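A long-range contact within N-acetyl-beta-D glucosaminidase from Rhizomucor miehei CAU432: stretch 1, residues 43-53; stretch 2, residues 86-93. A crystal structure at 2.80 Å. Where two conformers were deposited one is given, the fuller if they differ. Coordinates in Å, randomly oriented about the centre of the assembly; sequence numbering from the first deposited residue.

Stretch 1 43-53: ILFSRNIATPK
Stretch 2, residues 86-93: VRRLGDSG

Stretch 1 enters as a strand at Ile43, with phi/psi of -128/142. Leu44 (-123/154) and Phe45 (-133/179) remain extended. Ser46 to Asn48 then take helical phi/psi without the regular bonds of a helix. The bend is held at Phe45. Its O accepts from Asn48 N at 2.8 Å and from Ile49 N at 3.1 Å. Its N donates to Asn48 OD1 at 3.3 Å, so the Asn48 side chain (chi1 m) closes the loop back on its start. Ile49 is at -78/93, Ala50 at -73/-68 and Thr51 at -177/156. A helix begins at Pro52 (-39/-49) and runs on through Lys53. Thr51 holds the N-cap position, but its side chain makes no capping bond.

Stretch 2 has no regular helix or strand. Arg87 is extended at -170/108 and Arg88 turns at -77/-22. A type II' turn runs from Leu89 to Ser92, with Gly90 at 71/-105 and Asp91 at -104/-9. The positive phi at Gly90 favours glycine. Ser92 N donates to Leu89 O at 3.0 Å, and Ser92 OG donates to the same Leu89 O, also at 3.0 Å.

The two stretches run in the same general direction. The CA atoms of Ser46 and Arg88 are 4.7 Å apart, those of Ile49 and Leu89 6.5 Å, and those of Thr51 and Ser92 5.4 Å. Together the stretches bury 382 Å². No hydrogen bond joins the modelled atoms, so the contact rests on packing.

Arg88 contributes the largest area. Its CA-to-CB bond points toward stretch 1, with chi1 m, chi2 m and chi3 t. Arg88 NH2 lies 3.4 Å from Phe45 CE2, oblique to the ring (Phe45 chi1 m, chi2 80°), and is hydrogen-bonded elsewhere in the structure. Ser46 (chi1 m) sits beside the backbone of Arg88, with Ser46 OG 3.6 Å from Arg88 CA.

Ile49 points toward stretch 2, with chi1 m and chi2 p. Its CG2 meets the turn: Ile49 CG2 is 3.4 Å from Arg88 O, 3.6 Å from Leu89 O and 3.5 Å from Ser92 OG. These are van der Waals contacts of a methyl group with polar atoms.

Ser92 (chi1 m) points toward stretch 1 and packs near the helix start. Ser92 CB is 3.7 Å from Pro52 CD, and Ser92 OG is 3.7 Å from Thr51 CA. The hydroxyls Thr51 OG1 and Ser92 OG stand 4.1 Å apart, too far to bond.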

# COMPACT_ATOMS: atom_id res chain seq x y z
N ILE A 43 -24.46 20.69 21.27
CA ILE A 43 -23.07 20.43 21.67
C ILE A 43 -22.85 20.90 23.10
O ILE A 43 -23.38 21.93 23.51
CB ILE A 43 -22.04 21.08 20.70
CG1 ILE A 43 -20.61 20.90 21.23
CG2 ILE A 43 -22.35 22.55 20.47
CD1 ILE A 43 -19.52 21.19 20.22
N LEU A 44 -22.07 20.13 23.86
CA LEU A 44 -21.83 20.40 25.27
C LEU A 44 -20.34 20.56 25.58
O LEU A 44 -19.48 20.02 24.87
CB LEU A 44 -22.40 19.27 26.12
CG LEU A 44 -23.87 18.89 25.89
CD1 LEU A 44 -24.25 17.73 26.80
CD2 LEU A 44 -24.79 20.07 26.13
N PHE A 45 -20.04 21.30 26.65
CA PHE A 45 -18.67 21.51 27.11
C PHE A 45 -18.62 21.29 28.62
O PHE A 45 -19.65 21.03 29.24
CB PHE A 45 -18.21 22.92 26.77
CG PHE A 45 -18.14 23.20 25.29
CD1 PHE A 45 -19.29 23.51 24.57
CD2 PHE A 45 -16.92 23.17 24.63
CE1 PHE A 45 -19.23 23.77 23.21
CE2 PHE A 45 -16.85 23.43 23.27
CZ PHE A 45 -18.00 23.73 22.56
N SER A 46 -17.43 21.41 29.23
CA SER A 46 -17.29 21.27 30.69
C SER A 46 -18.20 22.22 31.48
O SER A 46 -18.63 21.88 32.59
CB SER A 46 -15.84 21.47 31.11
OG SER A 46 -14.96 20.74 30.28
N ARG A 47 -18.48 23.39 30.92
CA ARG A 47 -19.48 24.32 31.47
C ARG A 47 -20.78 23.60 31.79
O ARG A 47 -21.37 23.80 32.85
CB ARG A 47 -19.77 25.44 30.46
CG ARG A 47 -18.59 25.81 29.58
CD ARG A 47 -19.03 26.00 28.14
NE ARG A 47 -19.53 27.34 27.87
CZ ARG A 47 -20.31 27.65 26.83
NH1 ARG A 47 -20.67 26.70 25.97
NH2 ARG A 47 -20.72 28.89 26.66
N ASN A 48 -21.22 22.74 30.86
CA ASN A 48 -22.49 22.03 30.99
C ASN A 48 -22.40 20.71 31.76
O ASN A 48 -23.40 20.25 32.33
CB ASN A 48 -23.09 21.78 29.60
CG ASN A 48 -23.06 23.02 28.71
OD1 ASN A 48 -22.74 22.94 27.52
ND2 ASN A 48 -23.36 24.18 29.29
N ILE A 49 -21.22 20.09 31.78
CA ILE A 49 -21.02 18.84 32.52
C ILE A 49 -20.88 19.16 34.01
O ILE A 49 -19.78 19.45 34.49
CB ILE A 49 -19.81 18.02 31.98
CG1 ILE A 49 -20.22 17.21 30.74
CG2 ILE A 49 -19.29 17.02 33.01
CD1 ILE A 49 -20.73 18.03 29.57
N ALA A 50 -22.00 19.11 34.72
CA ALA A 50 -21.99 19.26 36.17
C ALA A 50 -21.42 17.99 36.76
O ALA A 50 -20.31 17.99 37.30
CB ALA A 50 -23.39 19.52 36.71
N THR A 51 -22.17 16.90 36.63
CA THR A 51 -21.81 15.61 37.21
C THR A 51 -22.89 14.59 36.79
O THR A 51 -24.02 14.98 36.49
CB THR A 51 -21.62 15.71 38.75
OG1 THR A 51 -20.42 15.03 39.14
CG2 THR A 51 -22.84 15.18 39.54
N PRO A 52 -22.54 13.28 36.78
CA PRO A 52 -23.34 12.23 36.13
C PRO A 52 -24.86 12.35 36.27
O PRO A 52 -25.58 12.25 35.28
CB PRO A 52 -22.84 10.95 36.82
CG PRO A 52 -21.43 11.25 37.17
CD PRO A 52 -21.39 12.71 37.51
N LYS A 53 -25.34 12.55 37.50
CA LYS A 53 -26.77 12.72 37.75
C LYS A 53 -27.32 13.93 37.01
O LYS A 53 -28.36 13.86 36.35
CB LYS A 53 -27.05 12.85 39.25
CG LYS A 53 -26.91 11.55 40.03
CD LYS A 53 -27.71 11.60 41.32
CE LYS A 53 -27.61 10.30 42.11
NZ LYS A 53 -28.52 10.29 43.28
N VAL A 86 -7.61 17.21 26.29
CA VAL A 86 -9.00 17.70 26.10
C VAL A 86 -10.01 16.61 26.49
O VAL A 86 -9.96 15.50 25.97
CB VAL A 86 -9.26 18.26 24.65
CG1 VAL A 86 -8.24 17.78 23.63
CG2 VAL A 86 -10.68 17.96 24.16
N ARG A 87 -10.90 16.93 27.43
CA ARG A 87 -11.84 15.94 27.98
C ARG A 87 -12.93 16.59 28.85
O ARG A 87 -12.66 17.01 29.98
CB ARG A 87 -11.08 14.90 28.80
N ARG A 88 -14.17 16.64 28.33
CA ARG A 88 -15.27 17.38 28.98
C ARG A 88 -15.88 16.66 30.20
O ARG A 88 -16.53 17.30 31.03
CB ARG A 88 -16.42 17.66 28.00
CG ARG A 88 -16.03 18.07 26.59
CD ARG A 88 -14.94 19.12 26.54
NE ARG A 88 -15.01 19.88 25.29
CZ ARG A 88 -14.02 20.59 24.75
NH1 ARG A 88 -12.83 20.67 25.34
NH2 ARG A 88 -14.22 21.23 23.61
N LEU A 89 -15.71 15.35 30.29
CA LEU A 89 -16.28 14.57 31.40
C LEU A 89 -15.67 14.95 32.75
O LEU A 89 -16.37 14.98 33.76
CB LEU A 89 -16.13 13.07 31.13
CG LEU A 89 -17.29 12.32 30.46
CD1 LEU A 89 -18.04 13.18 29.46
CD2 LEU A 89 -16.78 11.04 29.80
N GLY A 90 -14.36 15.21 32.75
CA GLY A 90 -13.65 15.63 33.96
C GLY A 90 -13.49 14.51 34.98
O GLY A 90 -12.66 13.62 34.80
N ASP A 91 -14.28 14.59 36.05
CA ASP A 91 -14.33 13.56 37.09
C ASP A 91 -15.58 12.69 36.98
O ASP A 91 -15.70 11.68 37.68
CB ASP A 91 -14.30 14.20 38.48
CG ASP A 91 -13.04 15.01 38.72
OD1 ASP A 91 -11.95 14.56 38.31
OD2 ASP A 91 -13.15 16.10 39.33
N SER A 92 -16.51 13.10 36.13
CA SER A 92 -17.73 12.34 35.89
C SER A 92 -17.42 11.00 35.22
O SER A 92 -18.09 10.00 35.48
CB SER A 92 -18.70 13.15 35.02
OG SER A 92 -18.76 14.50 35.45
N GLY A 93 -16.40 10.99 34.35
CA GLY A 93 -15.98 9.80 33.62
C GLY A 93 -14.51 9.49 33.80
O GLY A 93 -13.75 10.29 34.35